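PDB 6CMK: zinc chaperone AztD from Citrobacter koseri, which acts as a periplasmic zinc chaperone of the AztABCD transport system, handing one zinc ion directly to the solute-binding protein AztC. Local coordinates for residues Leu296-Val301 / Phe316-Lys321; Asn349-Arg354 / Asp366-Lys371. All blocks are in the same frame, centred on the assembly; numbering follows the deposited sequence.

Contact 1 of 2, residues Leu296-Val301 / Phe316-Lys321; sequences LPTRRV and FTEDGK
R300 and T317 form a non-hydrogen-bonded antiparallel pair near the open end of the beta hairpin made by strands 300-305 and 312-317, within one four-stranded sheet of the beta propeller. Beyond this pair, the loop entering the first strand and the turn leaving the second are joined largely through R299 and E318. The backbone N of E318 donates to R299 O at 2.8 Å, close to the direction in which that C=O points (167°). E318 returns the grip with its carboxylate: CG sits between the backbone N and the carbonyl carbon (chi1 65°), CG rests against T298 CB, and OE1 accepts two bonds from R299. R299 N reaches E318 OE1 from above the carboxylate plane at 3.0 Å, and R299 NE comes to E318 OE1 from the same face, on the syn side, at 2.7 Å. This second bond is a salt bridge that meets the guanidinium at its edge, with the two flat groups turned 67° apart. OE2 is held in turn by the backbone N of M344, so both carboxylate oxygens are engaged. Further into the hairpin, V301 N donates to F316 O at 2.7 Å, while V301 CB meets the edge of the F316 ring at CD1. V301 CG2 packs on the backbone where T317 joins E318. T317 opens a type I turn ending at G320, which the Asx turn of D319 overlaps: D319 OD1 accepts from K321 N at 2.9 Å and, from the opposite face of its carboxylate plane, from T317 OG1 at 2.6 Å.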
ATOM      1  N   LEU B 296      -3.858 -29.531 -14.341  1.00 18.39           N
ATOM      2  CA  LEU B 296      -2.958 -29.070 -15.379  1.00 21.94           C
ATOM      3  C   LEU B 296      -2.755 -30.168 -16.416  1.00 21.91           C
ATOM      4  O   LEU B 296      -2.778 -31.358 -16.081  1.00 20.60           O
ATOM      5  CB  LEU B 296      -1.608 -28.684 -14.789  1.00 21.25           C
ATOM      6  CG  LEU B 296      -1.660 -27.729 -13.606  1.00 23.12           C
ATOM      7  CD1 LEU B 296      -0.285 -27.618 -12.974  1.00 22.28           C
ATOM      8  CD2 LEU B 296      -2.173 -26.372 -14.052  1.00 23.56           C
ATOM      9  N   PRO B 297      -2.544 -29.798 -17.679  1.00 21.82           N
ATOM     10  CA  PRO B 297      -2.315 -30.834 -18.698  1.00 26.06           C
ATOM     11  C   PRO B 297      -1.021 -31.600 -18.495  1.00 21.49           C
ATOM     12  O   PRO B 297      -0.983 -32.795 -18.802  1.00 26.33           O
ATOM     13  CB  PRO B 297      -2.323 -30.052 -20.020  1.00 28.06           C
ATOM     14  CG  PRO B 297      -2.161 -28.627 -19.660  1.00 33.43           C
ATOM     15  CD  PRO B 297      -2.639 -28.444 -18.255  1.00 23.81           C
ATOM     16  N   THR B 298       0.037 -30.957 -18.005  1.00 19.31           N
ATOM     17  CA  THR B 298       1.279 -31.633 -17.660  1.00 21.97           C
ATOM     18  C   THR B 298       1.731 -31.126 -16.296  1.00 18.99           C
ATOM     19  O   THR B 298       1.042 -30.334 -15.645  1.00 19.44           O
ATOM     20  CB  THR B 298       2.374 -31.405 -18.713  1.00 24.02           C
ATOM     21  OG1 THR B 298       2.616 -30.000 -18.867  1.00 22.80           O
ATOM     22  CG2 THR B 298       1.964 -31.988 -20.057  1.00 27.42           C
ATOM     23  N   ARG B 299       2.902 -31.574 -15.862  1.00 20.07           N
ATOM     24  CA  ARG B 299       3.342 -31.307 -14.496  1.00 19.69           C
ATOM     25  C   ARG B 299       3.822 -29.871 -14.316  1.00 18.19           C
ATOM     26  O   ARG B 299       4.387 -29.249 -15.222  1.00 23.19           O
ATOM     27  CB  ARG B 299       4.447 -32.286 -14.106  1.00 26.18           C
ATOM     28  CG  ARG B 299       3.896 -33.645 -13.740  1.00 24.76           C
ATOM     29  CD  ARG B 299       4.977 -34.695 -13.661  1.00 32.43           C
ATOM     30  NE  ARG B 299       5.530 -34.996 -14.972  1.00 47.32           N
ATOM     31  CZ  ARG B 299       6.533 -35.842 -15.180  1.00 65.65           C
ATOM     32  NH1 ARG B 299       7.096 -36.466 -14.154  1.00 69.27           N
ATOM     33  NH2 ARG B 299       6.974 -36.059 -16.415  1.00 64.76           N
ATOM     34  N   ARG B 300       3.593 -29.360 -13.114  1.00 17.44           N
ATOM     35  CA  ARG B 300       3.929 -27.984 -12.769  1.00 17.94           C
ATOM     36  C   ARG B 300       5.431 -27.810 -12.566  1.00 21.10           C
ATOM     37  O   ARG B 300       6.076 -28.604 -11.869  1.00 20.66           O
ATOM     38  CB  ARG B 300       3.172 -27.593 -11.504  1.00 18.05           C
ATOM     39  CG  ARG B 300       3.398 -26.186 -11.030  1.00 17.02           C
ATOM     40  CD  ARG B 300       2.637 -25.947  -9.740  1.00 17.16           C
ATOM     41  NE  ARG B 300       3.318 -26.675  -8.689  1.00 21.66           N
ATOM     42  CZ  ARG B 300       4.400 -26.233  -8.063  1.00 31.18           C
ATOM     43  NH1 ARG B 300       4.887 -25.026  -8.341  1.00 27.74           N
ATOM     44  NH2 ARG B 300       4.984 -26.990  -7.150  1.00 32.82           N
ATOM     45  N   VAL B 301       5.988 -26.770 -13.183  1.00 16.49           N
ATOM     46  CA  VAL B 301       7.373 -26.365 -12.976  1.00 16.50           C
ATOM     47  C   VAL B 301       7.479 -25.221 -11.971  1.00 16.20           C
ATOM     48  O   VAL B 301       8.355 -25.228 -11.103  1.00 19.50           O
ATOM     49  CB  VAL B 301       8.012 -25.967 -14.327  1.00 16.75           C
ATOM     50  CG1 VAL B 301       9.405 -25.352 -14.119  1.00 21.03           C
ATOM     51  CG2 VAL B 301       8.092 -27.173 -15.272  1.00 19.88           C
ATOM     52  N   PHE B 316       3.777 -22.306 -14.940  1.00 14.72           N
ATOM     53  CA  PHE B 316       4.585 -22.847 -16.023  1.00 15.32           C
ATOM     54  C   PHE B 316       4.620 -24.362 -15.887  1.00 16.29           C
ATOM     55  O   PHE B 316       4.812 -24.886 -14.787  1.00 15.85           O
ATOM     56  CB  PHE B 316       6.009 -22.285 -15.992  1.00 15.30           C
ATOM     57  CG  PHE B 316       6.777 -22.518 -17.265  1.00 17.49           C
ATOM     58  CD1 PHE B 316       7.546 -23.650 -17.428  1.00 23.06           C
ATOM     59  CD2 PHE B 316       6.709 -21.604 -18.298  1.00 24.67           C
ATOM     60  CE1 PHE B 316       8.242 -23.868 -18.603  1.00 21.79           C
ATOM     61  CE2 PHE B 316       7.400 -21.812 -19.472  1.00 23.62           C
ATOM     62  CZ  PHE B 316       8.167 -22.948 -19.625  1.00 18.14           C
ATOM     63  N   THR B 317       4.424 -25.064 -17.001  1.00 16.62           N
ATOM     64  CA  THR B 317       4.336 -26.517 -16.989  1.00 17.10           C
ATOM     65  C   THR B 317       5.476 -27.114 -17.807  1.00 17.78           C
ATOM     66  O   THR B 317       6.118 -26.433 -18.611  1.00 17.82           O
ATOM     67  CB  THR B 317       2.969 -27.000 -17.520  1.00 18.51           C
ATOM     68  OG1 THR B 317       2.596 -26.259 -18.693  1.00 19.76           O
ATOM     69  CG2 THR B 317       1.882 -26.837 -16.458  1.00 18.63           C
ATOM     70  N   GLU B 318       5.723 -28.405 -17.576  1.00 18.36           N
ATOM     71  CA  GLU B 318       6.900 -29.070 -18.125  1.00 19.05           C
ATOM     72  C   GLU B 318       6.878 -29.127 -19.647  1.00 19.57           C
ATOM     73  O   GLU B 318       7.937 -29.289 -20.260  1.00 20.06           O
ATOM     74  CB  GLU B 318       7.011 -30.479 -17.546  1.00 21.11           C
ATOM     75  CG  GLU B 318       5.863 -31.390 -17.945  1.00 23.45           C
ATOM     76  CD  GLU B 318       5.974 -32.774 -17.348  1.00 32.47           C
ATOM     77  OE1 GLU B 318       4.918 -33.393 -17.083  1.00 28.48           O
ATOM     78  OE2 GLU B 318       7.116 -33.244 -17.143  1.00 26.60           O
ATOM     79  N   ASP B 319       5.709 -28.962 -20.264  1.00 19.51           N
ATOM     80  CA  ASP B 319       5.595 -28.965 -21.715  1.00 21.55           C
ATOM     81  C   ASP B 319       6.191 -27.722 -22.362  1.00 21.84           C
ATOM     82  O   ASP B 319       6.238 -27.653 -23.597  1.00 22.74           O
ATOM     83  CB  ASP B 319       4.124 -29.104 -22.134  1.00 21.40           C
ATOM     84  CG  ASP B 319       3.213 -28.114 -21.443  1.00 22.71           C
ATOM     85  OD1 ASP B 319       3.725 -27.123 -20.894  1.00 20.42           O
ATOM     86  OD2 ASP B 319       1.980 -28.332 -21.446  1.00 27.95           O
ATOM     87  N   GLY B 320       6.655 -26.754 -21.577  1.00 19.12           N
ATOM     88  CA  GLY B 320       7.180 -25.518 -22.116  1.00 19.40           C
ATOM     89  C   GLY B 320       6.180 -24.388 -22.191  1.00 20.85           C
ATOM     90  O   GLY B 320       6.505 -23.333 -22.744  1.00 21.21           O
ATOM     91  N   LYS B 321       4.984 -24.572 -21.656  1.00 17.92           N
ATOM     92  CA  LYS B 321       3.920 -23.592 -21.801  1.00 17.94           C
ATOM     93  C   LYS B 321       3.746 -22.766 -20.533  1.00 18.80           C
ATOM     94  O   LYS B 321       3.896 -23.252 -19.407  1.00 17.80           O
ATOM     95  CB  LYS B 321       2.586 -24.260 -22.136  1.00 17.71           C
ATOM     96  CG  LYS B 321       2.517 -24.937 -23.499  1.00 20.27           C
ATOM     97  CD  LYS B 321       1.062 -25.274 -23.797  1.00 27.98           C
ATOM     98  CE  LYS B 321       0.876 -26.089 -25.060  1.00 30.90           C
ATOM     99  NZ  LYS B 321      -0.580 -26.159 -25.389  1.00 31.14           N
TER

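Contact 2 of 2, residues Asn349-Arg354 / Asp366-Lys371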
ATOM      1  N   ASN B 349      16.404 -32.479 -10.691  1.00 48.91           N
ATOM      2  CA  ASN B 349      17.334 -31.524 -10.099  1.00 51.90           C
ATOM      3  C   ASN B 349      17.826 -30.456 -11.071  1.00 51.26           C
ATOM      4  O   ASN B 349      18.398 -29.455 -10.626  1.00 46.19           O
ATOM      5  CB  ASN B 349      18.542 -32.263  -9.515  1.00 51.20           C
ATOM      6  CG  ASN B 349      18.153 -33.249  -8.429  1.00 48.83           C
ATOM      7  OD1 ASN B 349      17.043 -33.198  -7.902  1.00 41.29           O
ATOM      8  ND2 ASN B 349      19.071 -34.148  -8.085  1.00 42.97           N
ATOM      9  N   ASP B 350      17.616 -30.628 -12.371  1.00 44.41           N
ATOM     10  CA  ASP B 350      18.221 -29.736 -13.345  1.00 37.83           C
ATOM     11  C   ASP B 350      17.509 -28.380 -13.370  1.00 34.74           C
ATOM     12  O   ASP B 350      16.326 -28.286 -13.033  1.00 39.19           O
ATOM     13  CB  ASP B 350      18.178 -30.371 -14.732  1.00 52.21           C
ATOM     14  CG  ASP B 350      19.161 -31.516 -14.875  1.00 61.34           C
ATOM     15  OD1 ASP B 350      20.380 -31.268 -14.759  1.00 55.41           O
ATOM     16  OD2 ASP B 350      18.715 -32.665 -15.084  1.00 67.23           O
ATOM     17  N   PRO B 351      18.214 -27.316 -13.761  1.00 26.35           N
ATOM     18  CA  PRO B 351      17.564 -26.005 -13.910  1.00 27.09           C
ATOM     19  C   PRO B 351      16.403 -26.071 -14.892  1.00 20.00           C
ATOM     20  O   PRO B 351      16.468 -26.760 -15.909  1.00 23.21           O
ATOM     21  CB  PRO B 351      18.692 -25.117 -14.451  1.00 36.46           C
ATOM     22  CG  PRO B 351      19.642 -26.070 -15.102  1.00 37.98           C
ATOM     23  CD  PRO B 351      19.610 -27.285 -14.230  1.00 34.36           C
ATOM     24  N   ARG B 352      15.334 -25.339 -14.619  1.00 22.78           N
ATOM     25  CA  ARG B 352      14.039 -25.171 -15.255  1.00 18.84           C
ATOM     26  C   ARG B 352      13.573 -23.731 -15.179  1.00 17.49           C
ATOM     27  O   ARG B 352      14.018 -22.965 -14.320  1.00 17.62           O
ATOM     28  CB  ARG B 352      12.983 -26.094 -14.638  1.00 24.09           C
ATOM     29  CG  ARG B 352      13.399 -27.541 -14.726  1.00 24.64           C
ATOM     30  CD  ARG B 352      12.224 -28.485 -14.813  1.00 45.83           C
ATOM     31  NE  ARG B 352      12.703 -29.860 -14.762  1.00 62.76           N
ATOM     32  CZ  ARG B 352      13.177 -30.433 -13.662  1.00 68.47           C
ATOM     33  NH1 ARG B 352      13.226 -29.754 -12.519  1.00 60.79           N
ATOM     34  NH2 ARG B 352      13.604 -31.684 -13.702  1.00 81.58           N
ATOM     35  N   PRO B 353      12.662 -23.341 -16.067  1.00 17.67           N
ATOM     36  CA  PRO B 353      12.151 -21.965 -16.077  1.00 16.62           C
ATOM     37  C   PRO B 353      11.533 -21.513 -14.759  1.00 16.75           C
ATOM     38  O   PRO B 353      10.960 -22.299 -14.003  1.00 17.15           O
ATOM     39  CB  PRO B 353      11.105 -22.011 -17.192  1.00 16.72           C
ATOM     40  CG  PRO B 353      11.678 -23.010 -18.148  1.00 18.82           C
ATOM     41  CD  PRO B 353      12.225 -24.089 -17.259  1.00 18.76           C
ATOM     42  N   ARG B 354      11.645 -20.204 -14.514  1.00 15.98           N
ATOM     43  CA  ARG B 354      10.996 -19.513 -13.408  1.00 14.77           C
ATOM     44  C   ARG B 354      10.337 -18.254 -13.959  1.00 16.51           C
ATOM     45  O   ARG B 354      10.840 -17.647 -14.913  1.00 16.92           O
ATOM     46  CB  ARG B 354      12.006 -19.154 -12.296  1.00 14.70           C
ATOM     47  CG  ARG B 354      12.686 -20.380 -11.645  1.00 16.18           C
ATOM     48  CD  ARG B 354      11.641 -21.138 -10.849  1.00 16.50           C
ATOM     49  NE  ARG B 354      12.157 -22.266 -10.076  1.00 21.64           N
ATOM     50  CZ  ARG B 354      12.120 -23.536 -10.454  1.00 28.57           C
ATOM     51  NH1 ARG B 354      11.614 -23.881 -11.629  1.00 20.40           N
ATOM     52  NH2 ARG B 354      12.599 -24.471  -9.641  1.00 24.47           N
ATOM     53  N   ASP B 366      14.850 -19.053 -19.253  1.00 17.77           N
ATOM     54  CA  ASP B 366      15.072 -20.229 -20.096  1.00 18.31           C
ATOM     55  C   ASP B 366      16.530 -20.596 -19.884  1.00 22.65           C
ATOM     56  O   ASP B 366      17.390 -20.281 -20.718  1.00 23.49           O
ATOM     57  CB  ASP B 366      14.750 -19.947 -21.566  1.00 18.66           C
ATOM     58  CG  ASP B 366      14.699 -21.207 -22.399  1.00 26.99           C
ATOM     59  OD1 ASP B 366      15.196 -22.244 -21.916  1.00 31.25           O
ATOM     60  OD2 ASP B 366      14.175 -21.167 -23.538  1.00 27.02           O
ATOM     61  N   PRO B 367      16.848 -21.255 -18.764  1.00 24.01           N
ATOM     62  CA  PRO B 367      18.268 -21.395 -18.391  1.00 21.62           C
ATOM     63  C   PRO B 367      19.115 -22.100 -19.440  1.00 25.52           C
ATOM     64  O   PRO B 367      20.256 -21.686 -19.671  1.00 26.33           O
ATOM     65  CB  PRO B 367      18.216 -22.175 -17.067  1.00 23.55           C
ATOM     66  CG  PRO B 367      16.804 -22.633 -16.890  1.00 24.91           C
ATOM     67  CD  PRO B 367      15.940 -21.724 -17.703  1.00 21.31           C
ATOM     68  N   LEU B 368      18.590 -23.136 -20.092  1.00 24.44           N
ATOM     69  CA  LEU B 368      19.381 -23.873 -21.069  1.00 28.69           C
ATOM     70  C   LEU B 368      19.688 -23.056 -22.317  1.00 28.01           C
ATOM     71  O   LEU B 368      20.583 -23.435 -23.078  1.00 26.01           O
ATOM     72  CB  LEU B 368      18.658 -25.165 -21.456  1.00 33.38           C
ATOM     73  CG  LEU B 368      18.397 -26.133 -20.300  1.00 42.07           C
ATOM     74  CD1 LEU B 368      17.881 -27.464 -20.824  1.00 46.23           C
ATOM     75  CD2 LEU B 368      19.645 -26.339 -19.447  1.00 37.97           C
ATOM     76  N   LYS B 369      18.966 -21.960 -22.557  1.00 28.16           N
ATOM     77  CA  LYS B 369      19.214 -21.105 -23.710  1.00 27.82           C
ATOM     78  C   LYS B 369      19.837 -19.767 -23.329  1.00 24.34           C
ATOM     79  O   LYS B 369      20.024 -18.913 -24.201  1.00 25.77           O
ATOM     80  CB  LYS B 369      17.916 -20.873 -24.479  1.00 22.49           C
ATOM     81  CG  LYS B 369      17.257 -22.141 -25.002  1.00 39.44           C
ATOM     82  CD  LYS B 369      18.021 -22.764 -26.163  1.00 49.72           C
ATOM     83  CE  LYS B 369      17.267 -23.960 -26.730  1.00 57.65           C
ATOM     84  NZ  LYS B 369      15.959 -23.577 -27.338  1.00 59.15           N
ATOM     85  N   SER B 370      20.164 -19.564 -22.056  1.00 22.56           N
ATOM     86  CA  SER B 370      20.799 -18.333 -21.601  1.00 21.64           C
ATOM     87  C   SER B 370      19.985 -17.108 -22.012  1.00 20.80           C
ATOM     88  O   SER B 370      20.516 -16.134 -22.546  1.00 23.92           O
ATOM     89  CB  SER B 370      22.227 -18.230 -22.136  1.00 26.17           C
ATOM     90  OG  SER B 370      22.986 -19.379 -21.817  1.00 25.38           O
ATOM     91  N   LYS B 371      18.678 -17.149 -21.756  1.00 21.74           N
ATOM     92  CA  LYS B 371      17.839 -16.006 -22.089  1.00 25.85           C
ATOM     93  C   LYS B 371      16.636 -15.948 -21.164  1.00 24.45           C
ATOM     94  O   LYS B 371      16.328 -16.902 -20.442  1.00 20.41           O
ATOM     95  CB  LYS B 371      17.388 -16.043 -23.558  1.00 29.43           C
ATOM     96  CG  LYS B 371      16.444 -17.184 -23.939  1.00 28.73           C
ATOM     97  CD  LYS B 371      16.162 -17.222 -25.462  1.00 32.46           C
ATOM     98  CE  LYS B 371      17.425 -17.465 -26.296  1.00 53.40           C
ATOM     99  NZ  LYS B 371      17.220 -17.355 -27.774  1.00 50.80           N
TER
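P351 and P367 meet ring to ring, P351 CB lying 4.0 Å from P367 CG, and this pair is the middle of a small apolar contact. The P367 ring sends CB and CG to P351, sets CG 3.8 Å from R352 O, and brings CD to 4.0 Å from P353 N. One proline thus spans three successive residues of the loop before strand 355-358. The ring of P353 approaches less closely, its CD 4.4 Å from P367 CD. At the other end L368 adds a looser touch: its branch CD2 comes to 4.4 Å from P351 CG. The two arginines turn to other partners. R352 starts away from P367, and one face of its guanidinium lies under D350 O, while NH1 donates to W348 O. R354 is bent at chi2 (-69°) and turned again at chi4 (-98°), and R354 NH1 comes back to P353 O at 2.9 Å; that oxygen lies near the guanidinium plane, although the donor stands above the carbonyl plane. Y342 OH hydrogen-bonds both D366 OD1 and L368 N, on either neighbour of P367 in the chain. A 3-10 segment over 367-369 forms the turn between strands 361-366 and 371-376, with a G1 beta bulge where S370 and K371 both face D366. The loop leading into the first strand of a propeller blade, 355-358, thus packs through its prolines on the hairpin turn between that blade's second and third strands.

Overall arrangement
Following the chain from the N terminus, contact 1 comes first: 296-301 leads into strand 300-305. The segment 316-321, at the end of the returning strand, closes the loop of chain begun at 296-301 and turns into strand 321-326. Strand 331-337 completes that sheet, and a long loop then crosses to the next one. Contact 2 opens in this loop at 349-354 and closes at 366-371, after strands 355-358 and 361-366. The two are in series, neither nesting nor crossing, with centres 14 Å apart. They also touch: V301 CG1 packs against P353 O and R352 CB, and F316 CE1 against P353 CG. Together they bring two consecutive four-stranded sheets of the propeller into contact.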